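Local atomic coordinates of 6-aminohexanoate-dimer hydrolase (Bacillus anthracis, PDB entry 4GB7), a protein that probably hydrolyses the amide bond of the 6-aminohexanoate dimer, as a putative serine hydrolase of the beta-lactamase clan. Residues Pro37-Val42 / Met60-Leu65; Glu156-Leu161 / Arg262-Lys267; Ser245-Asn250 / Leu345-Gly350. One frame throughout, in Å; residues are numbered along the deposited sequence.

Contact 1: Pro37-Val42 / Met60-Leu65; sequences PSKNNV and MKEFTL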
loop_
_atom_site.group_PDB
_atom_site.type_symbol
_atom_site.label_atom_id
_atom_site.label_comp_id
_atom_site.label_asym_id
_atom_site.label_seq_id
_atom_site.Cartn_x
_atom_site.Cartn_y
_atom_site.Cartn_z
ATOM N N PRO A 37 25.170 -1.903 -2.252
ATOM C CA PRO A 37 24.428 -2.991 -1.624
ATOM C C PRO A 37 24.215 -4.223 -2.493
ATOM O O PRO A 37 24.073 -4.127 -3.690
ATOM C CB PRO A 37 23.106 -2.337 -1.227
ATOM C CG PRO A 37 22.932 -1.193 -2.149
ATOM C CD PRO A 37 24.316 -0.737 -2.547
ATOM N N SER A 38 24.205 -5.378 -1.837
ATOM C CA SER A 38 24.066 -6.673 -2.457
ATOM C C SER A 38 23.527 -7.666 -1.436
ATOM O O SER A 38 23.465 -7.375 -0.228
ATOM C CB SER A 38 25.430 -7.158 -2.942
ATOM O OG SER A 38 26.215 -7.562 -1.832
ATOM N N LYS A 39 23.160 -8.840 -1.925
ATOM C CA LYS A 39 22.716 -9.917 -1.057
ATOM C C LYS A 39 23.730 -10.240 0.059
ATOM O O LYS A 39 23.328 -10.547 1.176
ATOM C CB LYS A 39 22.412 -11.178 -1.836
ATOM C CG LYS A 39 21.601 -12.175 -1.043
ATOM C CD LYS A 39 21.330 -13.437 -1.868
ATOM C CE LYS A 39 20.366 -14.362 -1.144
ATOM N NZ LYS A 39 20.375 -15.735 -1.739
ATOM N N ASN A 40 25.031 -10.159 -0.258
ATOM C CA ASN A 40 26.097 -10.439 0.706
ATOM C C ASN A 40 26.257 -9.428 1.842
ATOM O O ASN A 40 26.850 -9.751 2.880
ATOM C CB ASN A 40 27.433 -10.537 -0.029
ATOM C CG ASN A 40 27.436 -11.618 -1.095
ATOM O OD1 ASN A 40 26.767 -12.650 -0.957
ATOM N ND2 ASN A 40 28.181 -11.382 -2.169
ATOM N N ASN A 41 25.750 -8.209 1.655
ATOM C CA ASN A 41 25.886 -7.188 2.692
ATOM C C ASN A 41 24.628 -6.619 3.269
ATOM O O ASN A 41 24.701 -5.839 4.220
ATOM C CB ASN A 41 26.855 -6.078 2.279
ATOM C CG ASN A 41 26.379 -5.270 1.090
ATOM O OD1 ASN A 41 25.197 -5.122 0.872
ATOM N ND2 ASN A 41 27.332 -4.699 0.328
ATOM N N VAL A 42 23.482 -7.039 2.740
ATOM C CA VAL A 42 22.190 -6.632 3.282
ATOM C C VAL A 42 21.780 -7.624 4.366
ATOM O O VAL A 42 21.752 -8.831 4.122
ATOM C CB VAL A 42 21.122 -6.543 2.172
ATOM C CG1 VAL A 42 19.738 -6.319 2.755
ATOM C CG2 VAL A 42 21.464 -5.402 1.223
HETATM N N MSE A 60 13.187 -8.218 -2.640
HETATM C CA MSE A 60 12.714 -8.717 -1.342
HETATM C C MSE A 60 12.672 -10.248 -1.302
HETATM O O MSE A 60 13.032 -10.888 -0.277
HETATM C CB MSE A 60 11.356 -8.096 -0.956
HETATM C CG MSE A 60 11.403 -6.663 -0.410
HETATM SE SE MSE A 60 12.353 -6.447 1.269
HETATM C CE MSE A 60 11.064 -7.188 2.495
ATOM N N LYS A 61 12.298 -10.860 -2.416
ATOM C CA LYS A 61 12.215 -12.316 -2.439
ATOM C C LYS A 61 13.588 -13.004 -2.276
ATOM O O LYS A 61 13.639 -14.196 -2.042
ATOM C CB LYS A 61 11.541 -12.809 -3.702
ATOM C CG LYS A 61 12.230 -12.425 -5.003
ATOM C CD LYS A 61 11.568 -13.108 -6.178
ATOM C CE LYS A 61 11.980 -12.455 -7.475
ATOM N NZ LYS A 61 11.180 -12.984 -8.616
ATOM N N GLU A 62 14.694 -12.286 -2.455
ATOM C CA GLU A 62 16.029 -12.871 -2.174
ATOM C C GLU A 62 16.462 -12.782 -0.712
ATOM O O GLU A 62 17.492 -13.329 -0.344
ATOM C CB GLU A 62 17.098 -12.207 -3.050
ATOM C CG GLU A 62 16.831 -12.315 -4.531
ATOM C CD GLU A 62 18.017 -11.871 -5.353
ATOM O OE1 GLU A 62 19.190 -12.095 -4.923
ATOM O OE2 GLU A 62 17.759 -11.234 -6.402
ATOM N N PHE A 63 15.627 -12.171 0.121
ATOM C CA PHE A 63 15.950 -11.780 1.480
ATOM C C PHE A 63 14.981 -12.414 2.488
ATOM O O PHE A 63 15.301 -12.543 3.656
ATOM C CB PHE A 63 15.876 -10.211 1.497
ATOM C CG PHE A 63 16.156 -9.590 2.812
ATOM C CD1 PHE A 63 17.420 -9.617 3.341
ATOM C CD2 PHE A 63 15.154 -8.948 3.517
ATOM C CE1 PHE A 63 17.697 -9.030 4.562
ATOM C CE2 PHE A 63 15.411 -8.367 4.741
ATOM C CZ PHE A 63 16.692 -8.409 5.262
ATOM N N THR A 64 13.823 -12.857 2.016
ATOM C CA THR A 64 12.704 -13.213 2.878
ATOM C C THR A 64 11.955 -14.420 2.311
ATOM O O THR A 64 12.109 -14.796 1.153
ATOM C CB THR A 64 11.640 -12.065 2.918
ATOM O OG1 THR A 64 11.128 -11.873 1.590
ATOM C CG2 THR A 64 12.192 -10.788 3.400
ATOM N N LEU A 65 11.067 -14.960 3.132
ATOM C CA LEU A 65 10.096 -15.939 2.703
ATOM C C LEU A 65 8.918 -15.250 2.011
ATOM O O LEU A 65 8.469 -14.186 2.457
ATOM C CB LEU A 65 9.567 -16.682 3.920
ATOM C CG LEU A 65 10.592 -17.452 4.796
ATOM C CD1 LEU A 65 9.807 -18.115 5.933
ATOM C CD2 LEU A 65 11.417 -18.426 3.949
HETATM O O HOH W 1 19.258 -14.976 -4.148
#
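K39 and E62, together with V42 and F63, join the two loops that flank helix 52-56, so the arrangement is a helix bracketed by loop-to-loop contacts near the N-terminus of the modelled chain. On the outer, exposed side the lysine reaches across as a straight rod: with CG anti to the backbone N (chi1 -164°) and the remaining torsions extended, its CE comes within 3.2 Å of the carbonyl O of E62. The two charged groups do not touch, since K39 NZ and E62 OE1 stand 5.0 Å apart. Water 1 spans that gap, accepting from K39 NZ at 2.8 Å and donating to E62 OE1 at 3.0 Å, so the link between them is a water bridge and probably weaker than a direct contact would be. Farther in, the side chains of buried V42 and of F63 cross at about a right angle, and V42 CG1 lies 3.8 Å from F63 CE1, in a position oblique to the ring. W47 extends this apolar patch, its ring meeting that of F63 and its side chain touching V42; W55 of helix 52-56 touches both K39 and V42.

The second shell sets the two backbones. In the 37-42 loop, one carbonyl, S38 O, accepts from both N41 N and V42 N, closing a tight turn that presents K39 and V42 to the other loop. The side chain of N41 locks it further, its OD1 taking the S38 N-H at 2.9 Å. Across the contact, selenomethionine M60 supplies the equivalent anchor: M60 O is gripped from opposite faces of its plane, by F63 N at 2.9 Å and by the hydroxyl T64 OG1 at 2.8 Å.

Contact 2: Glu156-Leu161 / Arg262-Lys267; sequences ENRIDL and RTITGK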
loop_
_atom_site.group_PDB
_atom_site.type_symbol
_atom_site.label_atom_id
_atom_site.label_comp_id
_atom_site.label_asym_id
_atom_site.label_seq_id
_atom_site.Cartn_x
_atom_site.Cartn_y
_atom_site.Cartn_z
ATOM N N GLU A 156 -20.783 -10.325 -1.045
ATOM C CA GLU A 156 -21.134 -11.719 -1.373
ATOM C C GLU A 156 -21.903 -12.331 -0.198
ATOM O O GLU A 156 -22.284 -13.480 -0.270
ATOM C CB GLU A 156 -19.874 -12.570 -1.649
ATOM C CG GLU A 156 -19.014 -12.159 -2.876
ATOM C CD GLU A 156 -17.607 -12.810 -2.912
ATOM O OE1 GLU A 156 -17.389 -13.771 -2.144
ATOM O OE2 GLU A 156 -16.700 -12.367 -3.715
ATOM N N ASN A 157 -22.133 -11.545 0.851
ATOM C CA ASN A 157 -22.794 -11.963 2.107
ATOM C C ASN A 157 -22.085 -13.067 2.896
ATOM O O ASN A 157 -22.717 -13.907 3.548
ATOM C CB ASN A 157 -24.264 -12.252 1.833
ATOM C CG ASN A 157 -25.020 -10.967 1.521
ATOM O OD1 ASN A 157 -24.980 -10.008 2.298
ATOM N ND2 ASN A 157 -25.638 -10.913 0.372
ATOM N N ARG A 158 -20.768 -13.078 2.809
ATOM C CA ARG A 158 -19.936 -14.058 3.510
ATOM C C ARG A 158 -19.455 -13.559 4.869
ATOM O O ARG A 158 -19.081 -14.365 5.771
ATOM C CB ARG A 158 -18.747 -14.462 2.635
ATOM C CG ARG A 158 -19.245 -15.194 1.390
ATOM C CD ARG A 158 -18.150 -15.852 0.620
ATOM N NE ARG A 158 -17.628 -16.993 1.369
ATOM C CZ ARG A 158 -16.604 -17.742 0.970
ATOM N NH1 ARG A 158 -15.958 -17.449 -0.158
ATOM N NH2 ARG A 158 -16.200 -18.744 1.738
ATOM N N ILE A 159 -19.421 -12.238 4.985
ATOM C CA ILE A 159 -19.092 -11.519 6.217
ATOM C C ILE A 159 -19.996 -10.269 6.290
ATOM O O ILE A 159 -20.567 -9.803 5.283
ATOM C CB ILE A 159 -17.607 -11.094 6.272
ATOM C CG1 ILE A 159 -17.240 -10.130 5.169
ATOM C CG2 ILE A 159 -16.659 -12.311 6.302
ATOM C CD1 ILE A 159 -15.780 -9.725 5.118
ATOM N N ASP A 160 -20.110 -9.729 7.495
ATOM C CA ASP A 160 -20.881 -8.548 7.792
ATOM C C ASP A 160 -19.919 -7.550 8.408
ATOM O O ASP A 160 -19.328 -7.827 9.462
ATOM C CB ASP A 160 -21.956 -8.933 8.789
ATOM C CG ASP A 160 -22.917 -7.800 9.125
ATOM O OD1 ASP A 160 -22.589 -6.624 9.039
ATOM O OD2 ASP A 160 -24.033 -8.130 9.589
ATOM N N LEU A 161 -19.773 -6.409 7.750
ATOM C CA LEU A 161 -18.830 -5.395 8.169
ATOM C C LEU A 161 -19.157 -4.767 9.538
ATOM O O LEU A 161 -18.315 -4.173 10.173
ATOM C CB LEU A 161 -18.694 -4.339 7.091
ATOM C CG LEU A 161 -18.109 -4.793 5.756
ATOM C CD1 LEU A 161 -18.012 -3.632 4.773
ATOM C CD2 LEU A 161 -16.738 -5.418 5.943
ATOM N N ARG A 262 -8.595 -15.255 5.257
ATOM C CA ARG A 262 -8.048 -16.607 5.210
ATOM C C ARG A 262 -9.005 -17.584 5.856
ATOM O O ARG A 262 -9.255 -18.656 5.335
ATOM C CB ARG A 262 -6.699 -16.666 5.882
ATOM C CG ARG A 262 -5.568 -15.857 5.238
ATOM C CD ARG A 262 -4.331 -15.841 6.113
ATOM N NE ARG A 262 -3.344 -14.884 5.607
ATOM C CZ ARG A 262 -3.014 -13.729 6.181
ATOM N NH1 ARG A 262 -3.441 -13.404 7.407
ATOM N NH2 ARG A 262 -2.128 -12.937 5.607
ATOM N N THR A 263 -9.536 -17.210 7.001
ATOM C CA THR A 263 -10.454 -18.075 7.718
ATOM C C THR A 263 -11.736 -18.338 6.957
ATOM O O THR A 263 -12.201 -19.516 6.870
ATOM C CB THR A 263 -10.769 -17.488 9.103
ATOM O OG1 THR A 263 -9.560 -17.417 9.854
ATOM C CG2 THR A 263 -11.757 -18.386 9.875
ATOM N N ILE A 264 -12.356 -17.260 6.470
ATOM C CA ILE A 264 -13.604 -17.392 5.647
ATOM C C ILE A 264 -13.422 -18.232 4.365
ATOM O O ILE A 264 -14.223 -19.100 4.059
ATOM C CB ILE A 264 -14.232 -16.025 5.331
ATOM C CG1 ILE A 264 -14.736 -15.352 6.622
ATOM C CG2 ILE A 264 -15.310 -16.116 4.247
ATOM C CD1 ILE A 264 -16.012 -15.906 7.197
ATOM N N THR A 265 -12.354 -17.976 3.625
ATOM C CA THR A 265 -12.189 -18.555 2.307
ATOM C C THR A 265 -11.436 -19.863 2.309
ATOM O O THR A 265 -11.507 -20.633 1.327
ATOM C CB THR A 265 -11.433 -17.582 1.389
ATOM O OG1 THR A 265 -10.084 -17.443 1.832
ATOM C CG2 THR A 265 -12.131 -16.242 1.309
ATOM N N GLY A 266 -10.710 -20.140 3.385
ATOM C CA GLY A 266 -9.903 -21.338 3.439
ATOM C C GLY A 266 -8.704 -21.311 2.495
ATOM O O GLY A 266 -8.109 -22.362 2.220
ATOM N N LYS A 267 -8.331 -20.115 2.032
ATOM C CA LYS A 267 -7.222 -19.932 1.070
ATOM C C LYS A 267 -6.281 -18.869 1.616
ATOM O O LYS A 267 -6.680 -18.082 2.463
ATOM C CB LYS A 267 -7.770 -19.479 -0.287
ATOM C CG LYS A 267 -8.674 -20.497 -0.988
ATOM C CD LYS A 267 -9.353 -19.941 -2.213
ATOM C CE LYS A 267 -10.077 -21.038 -2.997
ATOM N NZ LYS A 267 -10.587 -20.534 -4.298
HETATM O O HOH W 2 -14.501 -20.369 0.429
#
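R158 lies along I264, the two side chains running past one another in opposite directions. The flat guanidinium has I264 CG2 over one face, 3.7 Å from R158 NH2 and 3.8 Å from R158 NE, so the methyl meets the plane of the group and not its N-H edge. The bend at chi3 (70°) in an otherwise extended arginine turns the group over the end of helix 251-265. R158 NH2 comes to 3.1 Å from I264 O, yet the angle there is too poor for a hydrogen bond. A better-placed partner is water 2, which accepts from R158 NH2 at 2.7 Å at the edge of the guanidinium, in its plane, and donates onward to T265 O at 3.1 Å.

Beside this polar link lies an apolar one. I159 crosses I264 at a slant. Its chi1 of 63° sets CG2 anti to the carbonyl carbon, which brings this methyl against I264 CG1 at 3.6 Å. I159, buried, also touches L153 of helix 143-155 and L182 of helix 182-186.

Both segments lie at C-terminal ends of helices. N157, with positive phi, closes helix 143-155 in a Schellman motif just before R158, and G266, again with positive phi, ends helix 251-265 just after T265. In that second end T265 makes an ST turn, its OG1 accepting from K267 N, while its firmer partner is I261 O one turn back.

The C-terminal end of a helix carries carbonyls that lack the usual in-helix donors; a guanidinium placed there, probably cationic, should be favoured by the partial negative charge of I264 O and T265 O, even though the bonded link, to T265 O, runs through water 2 and I264 O is merely close by.

Contact 3: Ser245-Asn250 / Leu345-Gly350; sequences SVFSYN and LAIGPG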
loop_
_atom_site.group_PDB
_atom_site.type_symbol
_atom_site.label_atom_id
_atom_site.label_comp_id
_atom_site.label_asym_id
_atom_site.label_seq_id
_atom_site.Cartn_x
_atom_site.Cartn_y
_atom_site.Cartn_z
ATOM N N SER A 245 -13.556 5.350 17.985
ATOM C CA SER A 245 -13.567 6.672 18.623
ATOM C C SER A 245 -12.693 7.710 17.953
ATOM O O SER A 245 -12.992 8.916 18.033
ATOM C CB SER A 245 -13.208 6.552 20.104
ATOM O OG SER A 245 -11.851 6.237 20.302
ATOM N N VAL A 246 -11.631 7.255 17.291
ATOM C CA VAL A 246 -10.677 8.153 16.619
ATOM C C VAL A 246 -9.880 7.353 15.580
ATOM O O VAL A 246 -9.740 6.146 15.705
ATOM C CB VAL A 246 -9.691 8.803 17.616
ATOM C CG1 VAL A 246 -8.785 7.750 18.264
ATOM C CG2 VAL A 246 -8.894 9.918 16.959
ATOM N N PHE A 247 -9.348 8.046 14.592
ATOM C CA PHE A 247 -8.419 7.454 13.645
ATOM C C PHE A 247 -7.091 7.146 14.340
ATOM O O PHE A 247 -6.518 8.013 15.020
ATOM C CB PHE A 247 -8.197 8.403 12.462
ATOM C CG PHE A 247 -7.163 7.939 11.472
ATOM C CD1 PHE A 247 -7.501 7.035 10.505
ATOM C CD2 PHE A 247 -5.870 8.449 11.484
ATOM C CE1 PHE A 247 -6.591 6.630 9.550
ATOM C CE2 PHE A 247 -4.933 8.019 10.536
ATOM C CZ PHE A 247 -5.302 7.120 9.558
ATOM N N SER A 248 -6.588 5.921 14.133
ATOM C CA SER A 248 -5.269 5.511 14.598
ATOM C C SER A 248 -4.736 4.515 13.595
ATOM O O SER A 248 -5.202 3.366 13.542
ATOM C CB SER A 248 -5.347 4.862 15.989
ATOM O OG SER A 248 -4.054 4.534 16.453
ATOM N N TYR A 249 -3.782 4.956 12.773
ATOM C CA TYR A 249 -3.239 4.086 11.739
ATOM C C TYR A 249 -2.486 2.916 12.364
ATOM O O TYR A 249 -1.576 3.120 13.168
ATOM C CB TYR A 249 -2.312 4.893 10.868
ATOM C CG TYR A 249 -1.877 4.236 9.586
ATOM C CD1 TYR A 249 -2.687 4.246 8.448
ATOM C CD2 TYR A 249 -0.636 3.682 9.480
ATOM C CE1 TYR A 249 -2.257 3.701 7.250
ATOM C CE2 TYR A 249 -0.200 3.110 8.298
ATOM C CZ TYR A 249 -1.005 3.130 7.187
ATOM O OH TYR A 249 -0.518 2.583 6.038
ATOM N N ASN A 250 -2.868 1.685 12.004
ATOM C CA ASN A 250 -2.210 0.521 12.555
ATOM C C ASN A 250 -2.198 -0.658 11.566
ATOM O O ASN A 250 -3.246 -1.143 11.156
ATOM C CB ASN A 250 -2.928 0.102 13.848
ATOM C CG ASN A 250 -2.065 -0.752 14.766
ATOM O OD1 ASN A 250 -1.561 -1.815 14.371
ATOM N ND2 ASN A 250 -1.894 -0.279 16.028
ATOM N N LEU A 345 -14.912 10.983 8.560
ATOM C CA LEU A 345 -13.817 10.008 8.657
ATOM C C LEU A 345 -12.479 10.738 8.635
ATOM O O LEU A 345 -11.533 10.300 7.963
ATOM C CB LEU A 345 -13.913 8.946 7.540
ATOM C CG LEU A 345 -15.157 8.052 7.595
ATOM C CD1 LEU A 345 -15.310 7.217 6.328
ATOM C CD2 LEU A 345 -15.157 7.191 8.849
ATOM N N ALA A 346 -12.389 11.817 9.402
ATOM C CA ALA A 346 -11.178 12.649 9.420
ATOM C C ALA A 346 -10.075 11.891 10.130
ATOM O O ALA A 346 -10.342 11.063 11.000
ATOM C CB ALA A 346 -11.419 13.963 10.129
ATOM N N ILE A 347 -8.831 12.188 9.771
ATOM C CA ILE A 347 -7.697 11.505 10.376
ATOM C C ILE A 347 -7.310 12.101 11.752
ATOM O O ILE A 347 -6.414 11.601 12.438
ATOM C CB ILE A 347 -6.481 11.409 9.426
ATOM C CG1 ILE A 347 -5.940 12.788 9.028
ATOM C CG2 ILE A 347 -6.871 10.552 8.252
ATOM C CD1 ILE A 347 -4.587 12.762 8.337
ATOM N N GLY A 348 -8.023 13.145 12.170
ATOM C CA GLY A 348 -7.818 13.749 13.480
ATOM C C GLY A 348 -8.764 14.925 13.609
ATOM O O GLY A 348 -9.410 15.307 12.639
ATOM N N PRO A 349 -8.849 15.511 14.799
ATOM C CA PRO A 349 -9.793 16.614 14.971
ATOM C C PRO A 349 -9.489 17.769 14.033
ATOM O O PRO A 349 -8.363 18.246 13.974
ATOM C CB PRO A 349 -9.601 17.014 16.445
ATOM C CG PRO A 349 -9.049 15.795 17.095
ATOM C CD PRO A 349 -8.162 15.170 16.048
ATOM N N GLY A 350 -10.487 18.176 13.258
ATOM C CA GLY A 350 -10.337 19.266 12.304
ATOM C C GLY A 350 -9.533 18.941 11.058
ATOM O O GLY A 350 -9.317 19.823 10.220
HETATM O O HOH W 3 -6.038 10.699 14.838
HETATM O O HOH W 4 -10.138 10.707 13.864
#
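F247 and I347 form an aromatic-aliphatic contact at the surface, where the loop leading into helix 251-265 meets the loop between helix 332-338 and strand 354-356. The evidence is a CH-pi interaction: I347 CG2 stands 3.8 Å from the centroid of the F247 ring and 7° off its normal, over the centre of the face. The two side chains lie alongside each other and point the same way. For I347, CG2 anti to the carbonyl carbon directs this methyl at the ring, while CG1 sits between the backbone N and the carbonyl carbon (chi1 62°). I347 CB adds to the cover, 3.7 Å from F247 CD2, and the carbonyl I347 O comes to 3.3 Å from the same CD2. On the ring's opposite face the backbone N of Y249 lies above the plane, displaced toward the rim, so the phenyl is bounded by its own chain on one side and by the isoleucine on the other.

Two waters tie the backbones together, one on each of F247's polar backbone atoms. Water 3 donates to F247 O at 2.7 Å and to I347 O at 2.6 Å; water 4 accepts from F247 N and donates to A346 O at 2.9 Å. The closest alpha carbons, those of F247 and I347, are 5.3 Å apart.

Two residues beyond F247, Y249 bonds through its OH to S140 OG. S140 and K143 fit the SxxK motif of serine beta-lactamase relatives and Y249 the tyrosine of its (S/Y)xN companion, consistent with an active site, though no such role is established here. Strand 354-356 contributes Y355, which meets both F247 and I347, M188 lies against F247, and N250 caps helix 251-265 through the N-H of G252.

In the fold
Contact 1 closes before either of the others opens, whereas contacts 2 and 3 interlock along the chain, their segments alternating in the order 156-161, 245-250, 262-267, 345-350. Both of these belong to the beta-lactamase-like part of the chain and share helix 251-265: contact 3 sits just before its first turn and contact 2 at its last, with centres about 27 Å apart. The helix therefore has loop contacts at both ends. Contact 1 is remote, its centre about 35 Å from that of contact 2 and 36 Å from that of contact 3, the latter on the opposite side of the chain's centre. None touches another, so they pin separate parts of the single chain.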